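Local coordinates for protein histidinol-phosphate aminotransferase (Clostridium acetobutylicum, PDB 3FTB) that probably transfers amino groups with the help of pyridoxal 5'-phosphate, as expected of a histidinol-phosphate aminotransferase, at residues A[164-169]-A[178-183]; A[199-202]-A[206-209]. One frame throughout, in Å; residues are numbered along the deposited sequence.

Contact 1: residues A[164-169]-A[178-183]; sequences EKFIHV and KTIIID
The helical turn carrying Phe166 stands well back from the strand bearing Ile180 and Ile182: the CA atoms of Phe166 and Ile180 are 11.1 Å apart, no hydrogen bond joins the two backbones, and side chains alone bridge the gap. With CG anti to the backbone N (chi1 -156°), the Phe166 ring points away from the helix, toward the isoleucine side chains of the strand. Its corner CE2 makes the contact, meeting Ile180 CD1 at 3.9 Å. That methyl comes from the opposite direction and lies near the ring plane, at the edge rather than over a face. The same CE2 is 4.4 Å from Ile182 CD1, which approaches the ring obliquely. In Ile180 the CG1 branch that carries the touching methyl stands between the backbone N and the carbonyl carbon (chi1 79°), with CG2 beside the N.

Strand 147-151, helix 163-176 and strand 179-183 form a beta-alpha-beta crossover between neighbouring parallel strands, and Phe166 belongs to the apolar layer between its helix and the sheet. It also touches Ile150 on the first strand of the unit, and Tyr135 on helix 135-141.

Within the helix, Val169 backs the ring: its CB lies 4.0 Å above the plane, over the ring centre, so that Val169 covers one face while the edge meets Ile180. The turn is kinked here, and a weak hydrogen bond of 2.7 Å runs from Val169 N to Phe166 O.

Contact 2: residues A[199-202]-A[206-209]; sequences GEIK and CLFI
Ile201 and Glu200 pack against Leu207 and Ile209 where the chain, shortly after a 3-10 segment, enters strand 207-212 of the seven-stranded mixed sheet, whose strand order is that of fold type I pyridoxal-phosphate enzymes. This strand runs parallel to 179-183 on one flank and antiparallel to 225-229 on the other.

The Ile201 side chain shows how the loop covers the sheet. From CB, which stays clear of the strand, the CG2 branch leaves anti to the backbone N while CG1 stands beside that N (chi1 -66°) and heads for the strand. CG1 is already 4.4 Å from Ile209 CG1. Its terminal methyl CD1 completes the approach, closing to 3.4 Å from Ile209 CG1, tighter than usual for two carbons, as the two side chains cross at a slant. The same CD1 lies 4.3 Å from Leu207 CB, and so rests against two residues that point to one side of the strand. Ile201 also touches Leu76, Asn230 and Ile228, all of the same chain.

Glu200 contributes its aliphatic root instead of its charge. The chain bends at chi2 (86°), leading the carboxylate away from the strand toward a long, weak ion pair with Lys163. The contact falls instead to the base of the residue, where Leu207 CD1 lies 3.6 Å from Glu200 CB and equally 3.6 Å from Glu200 O.

Both contacts are buried, apolar and without hydrogen bonds across them, and they cover neighbouring strands of one sheet, their centres 9 Å apart. Contact 1 lays a helix on strand 179-183 through an aromatic edge reaching far out; contact 2 lays a loop on strand 207-212 through short aliphatic branches, and its fringe is more polar, with Glu200 partly exposed. The strands themselves are joined by backbone hydrogen bonds, probably including Ile182 N to Phe208 O at 2.7 Å and Phe208 N to Ile180 O at 2.9 Å. Leu207 is common ground: besides packing in contact 2 it touches Ile180 and Ile182 of contact 1 and, on helix 163-176, Leu170.

Contact 1: residues A[164-169]-A[178-183]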
loop_
_atom_site.group_PDB
_atom_site.type_symbol
_atom_site.label_atom_id
_atom_site.label_comp_id
_atom_site.label_asym_id
_atom_site.label_seq_id
_atom_site.Cartn_x
_atom_site.Cartn_y
_atom_site.Cartn_z
ATOM N N GLU A 164 31.342 -0.355 17.392
ATOM C CA GLU A 164 32.784 -0.133 17.266
ATOM C C GLU A 164 33.428 -0.876 16.072
ATOM O O GLU A 164 34.173 -0.274 15.299
ATOM C CB GLU A 164 33.497 -0.414 18.596
ATOM C CG GLU A 164 35.021 -0.441 18.515
ATOM C CD GLU A 164 35.569 -1.849 18.343
ATOM O OE1 GLU A 164 35.074 -2.763 19.039
ATOM O OE2 GLU A 164 36.495 -2.046 17.524
ATOM N N LYS A 165 33.117 -2.163 15.905
ATOM C CA LYS A 165 33.689 -2.968 14.817
ATOM C C LYS A 165 33.151 -2.593 13.436
ATOM O O LYS A 165 33.866 -2.674 12.434
ATOM C CB LYS A 165 33.421 -4.457 15.043
ATOM C CG LYS A 165 33.754 -4.973 16.423
ATOM C CD LYS A 165 33.950 -6.484 16.397
ATOM C CE LYS A 165 34.640 -6.980 17.657
ATOM N NZ LYS A 165 35.151 -8.372 17.492
ATOM N N PHE A 166 31.875 -2.215 13.387
ATOM C CA PHE A 166 31.206 -1.921 12.124
ATOM C C PHE A 166 31.603 -0.544 11.590
ATOM O O PHE A 166 31.434 -0.271 10.396
ATOM C CB PHE A 166 29.686 -2.001 12.313
ATOM C CG PHE A 166 28.913 -2.295 11.046
ATOM C CD1 PHE A 166 28.862 -3.584 10.523
ATOM C CD2 PHE A 166 28.200 -1.291 10.403
ATOM C CE1 PHE A 166 28.134 -3.859 9.363
ATOM C CE2 PHE A 166 27.471 -1.563 9.252
ATOM C CZ PHE A 166 27.443 -2.851 8.735
ATOM N N ILE A 167 32.129 0.320 12.463
ATOM C CA ILE A 167 32.519 1.661 12.039
ATOM C C ILE A 167 33.562 1.593 10.931
ATOM O O ILE A 167 33.619 2.462 10.060
ATOM C CB ILE A 167 33.033 2.539 13.208
ATOM C CG1 ILE A 167 31.962 2.665 14.303
ATOM C CG2 ILE A 167 33.445 3.929 12.705
ATOM C CD1 ILE A 167 30.543 2.951 13.788
ATOM N N HIS A 168 34.381 0.550 10.955
ATOM C CA HIS A 168 35.335 0.326 9.875
ATOM C C HIS A 168 34.611 0.008 8.580
ATOM O O HIS A 168 35.047 0.409 7.504
ATOM C CB HIS A 168 36.314 -0.776 10.254
ATOM C CG HIS A 168 36.959 -0.552 11.582
ATOM N ND1 HIS A 168 38.071 0.245 11.743
ATOM C CD2 HIS A 168 36.624 -0.985 12.823
ATOM C CE1 HIS A 168 38.408 0.277 13.021
ATOM N NE2 HIS A 168 37.545 -0.461 13.697
ATOM N N VAL A 169 33.489 -0.698 8.686
ATOM C CA VAL A 169 32.648 -0.932 7.515
ATOM C C VAL A 169 32.008 0.384 7.061
ATOM O O VAL A 169 32.021 0.720 5.879
ATOM C CB VAL A 169 31.548 -2.007 7.780
ATOM C CG1 VAL A 169 30.831 -2.385 6.487
ATOM C CG2 VAL A 169 32.139 -3.228 8.395
ATOM N N LYS A 178 29.406 3.165 -1.636
ATOM C CA LYS A 178 28.623 1.949 -1.458
ATOM C C LYS A 178 27.431 2.268 -0.547
ATOM O O LYS A 178 27.481 3.211 0.253
ATOM C CB LYS A 178 29.496 0.846 -0.833
ATOM C CG LYS A 178 30.688 0.382 -1.699
ATOM C CD LYS A 178 30.195 -0.067 -3.061
ATOM C CE LYS A 178 31.254 0.068 -4.120
ATOM N NZ LYS A 178 32.171 -1.080 -4.112
ATOM N N THR A 179 26.350 1.508 -0.666
ATOM C CA THR A 179 25.199 1.745 0.203
ATOM C C THR A 179 24.982 0.596 1.193
ATOM O O THR A 179 24.994 -0.576 0.817
ATOM C CB THR A 179 23.906 2.008 -0.603
ATOM O OG1 THR A 179 24.081 3.155 -1.445
ATOM C CG2 THR A 179 22.725 2.244 0.336
ATOM N N ILE A 180 24.788 0.930 2.463
ATOM C CA ILE A 180 24.533 -0.102 3.458
ATOM C C ILE A 180 23.140 0.050 4.064
ATOM O O ILE A 180 22.822 1.077 4.651
ATOM C CB ILE A 180 25.666 -0.198 4.530
ATOM C CG1 ILE A 180 25.552 0.897 5.583
ATOM C CG2 ILE A 180 27.042 -0.181 3.880
ATOM C CD1 ILE A 180 25.090 0.373 6.910
ATOM N N ILE A 181 22.315 -0.981 3.881
ATOM C CA ILE A 181 20.920 -0.978 4.317
ATOM C C ILE A 181 20.728 -1.740 5.620
ATOM O O ILE A 181 20.915 -2.959 5.661
ATOM C CB ILE A 181 20.007 -1.650 3.274
ATOM C CG1 ILE A 181 20.111 -0.943 1.918
ATOM C CG2 ILE A 181 18.561 -1.679 3.780
ATOM C CD1 ILE A 181 19.668 -1.812 0.768
ATOM N N ILE A 182 20.332 -1.035 6.674
ATOM C CA ILE A 182 20.165 -1.673 7.976
ATOM C C ILE A 182 18.713 -1.782 8.409
ATOM O O ILE A 182 18.070 -0.771 8.711
ATOM C CB ILE A 182 20.947 -0.954 9.082
ATOM C CG1 ILE A 182 22.389 -0.746 8.659
ATOM C CG2 ILE A 182 20.986 -1.799 10.331
ATOM C CD1 ILE A 182 23.284 -0.337 9.806
ATOM N N ASP A 183 18.216 -3.018 8.447
ATOM C CA ASP A 183 16.847 -3.308 8.862
ATOM C C ASP A 183 16.717 -3.298 10.397
ATOM O O ASP A 183 17.185 -4.216 11.088
ATOM C CB ASP A 183 16.421 -4.652 8.270
ATOM C CG ASP A 183 15.118 -5.174 8.853
ATOM O OD1 ASP A 183 14.502 -4.470 9.682
ATOM O OD2 ASP A 183 14.719 -6.299 8.481
#

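Contact 2: residues A[199-202]-A[206-209]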
loop_
_atom_site.group_PDB
_atom_site.type_symbol
_atom_site.label_atom_id
_atom_site.label_comp_id
_atom_site.label_asym_id
_atom_site.label_seq_id
_atom_site.Cartn_x
_atom_site.Cartn_y
_atom_site.Cartn_z
ATOM N N GLY A 199 21.438 7.424 15.004
ATOM C CA GLY A 199 22.273 8.522 15.466
ATOM C C GLY A 199 23.567 8.658 14.683
ATOM O O GLY A 199 24.422 9.501 15.007
ATOM N N GLU A 200 23.714 7.816 13.656
ATOM C CA GLU A 200 24.881 7.853 12.780
ATOM C C GLU A 200 24.516 8.386 11.398
ATOM O O GLU A 200 25.386 8.536 10.540
ATOM C CB GLU A 200 25.500 6.452 12.648
ATOM C CG GLU A 200 26.674 6.155 13.585
ATOM C CD GLU A 200 26.225 5.648 14.933
ATOM O OE1 GLU A 200 25.057 5.221 15.047
ATOM O OE2 GLU A 200 27.040 5.670 15.877
ATOM N N ILE A 201 23.232 8.673 11.195
ATOM C CA ILE A 201 22.698 9.050 9.877
ATOM C C ILE A 201 23.400 10.280 9.274
ATOM O O ILE A 201 23.684 10.336 8.070
ATOM C CB ILE A 201 21.170 9.295 9.956
ATOM C CG1 ILE A 201 20.426 7.994 10.288
ATOM C CG2 ILE A 201 20.639 9.877 8.667
ATOM C CD1 ILE A 201 20.378 7.024 9.154
ATOM N N LYS A 202 23.693 11.262 10.117
ATOM C CA LYS A 202 24.321 12.491 9.651
ATOM C C LYS A 202 25.787 12.295 9.237
ATOM O O LYS A 202 26.288 12.960 8.326
ATOM C CB LYS A 202 24.198 13.563 10.731
ATOM C CG LYS A 202 22.762 13.855 11.119
ATOM C CD LYS A 202 21.935 14.054 9.876
ATOM C CE LYS A 202 20.734 14.911 10.168
ATOM N NZ LYS A 202 20.154 15.474 8.932
ATOM N N CYS A 206 25.925 6.718 3.404
ATOM C CA CYS A 206 25.873 5.358 2.863
ATOM C C CYS A 206 24.791 4.602 3.621
ATOM O O CYS A 206 24.173 3.681 3.099
ATOM C CB CYS A 206 27.216 4.634 3.002
ATOM S SG CYS A 206 27.725 4.251 4.706
ATOM N N LEU A 207 24.552 5.030 4.858
ATOM C CA LEU A 207 23.539 4.421 5.707
ATOM C C LEU A 207 22.129 4.620 5.166
ATOM O O LEU A 207 21.708 5.744 4.881
ATOM C CB LEU A 207 23.599 4.997 7.126
ATOM C CG LEU A 207 24.508 4.387 8.191
ATOM C CD1 LEU A 207 24.429 5.230 9.447
ATOM C CD2 LEU A 207 24.105 2.957 8.485
ATOM N N PHE A 208 21.401 3.521 5.042
ATOM C CA PHE A 208 19.966 3.585 4.848
ATOM C C PHE A 208 19.318 2.689 5.905
ATOM O O PHE A 208 19.615 1.490 5.977
ATOM C CB PHE A 208 19.594 3.129 3.442
ATOM C CG PHE A 208 18.117 3.224 3.144
ATOM C CD1 PHE A 208 17.565 4.415 2.712
ATOM C CD2 PHE A 208 17.287 2.125 3.296
ATOM C CE1 PHE A 208 16.218 4.514 2.437
ATOM C CE2 PHE A 208 15.933 2.216 3.022
ATOM C CZ PHE A 208 15.397 3.418 2.591
ATOM N N ILE A 209 18.465 3.269 6.748
ATOM C CA ILE A 209 17.842 2.506 7.838
ATOM C C ILE A 209 16.365 2.234 7.570
ATOM O O ILE A 209 15.648 3.112 7.081
ATOM C CB ILE A 209 17.961 3.238 9.206
ATOM C CG1 ILE A 209 19.389 3.746 9.452
ATOM C CG2 ILE A 209 17.486 2.359 10.331
ATOM C CD1 ILE A 209 20.431 2.674 9.451
#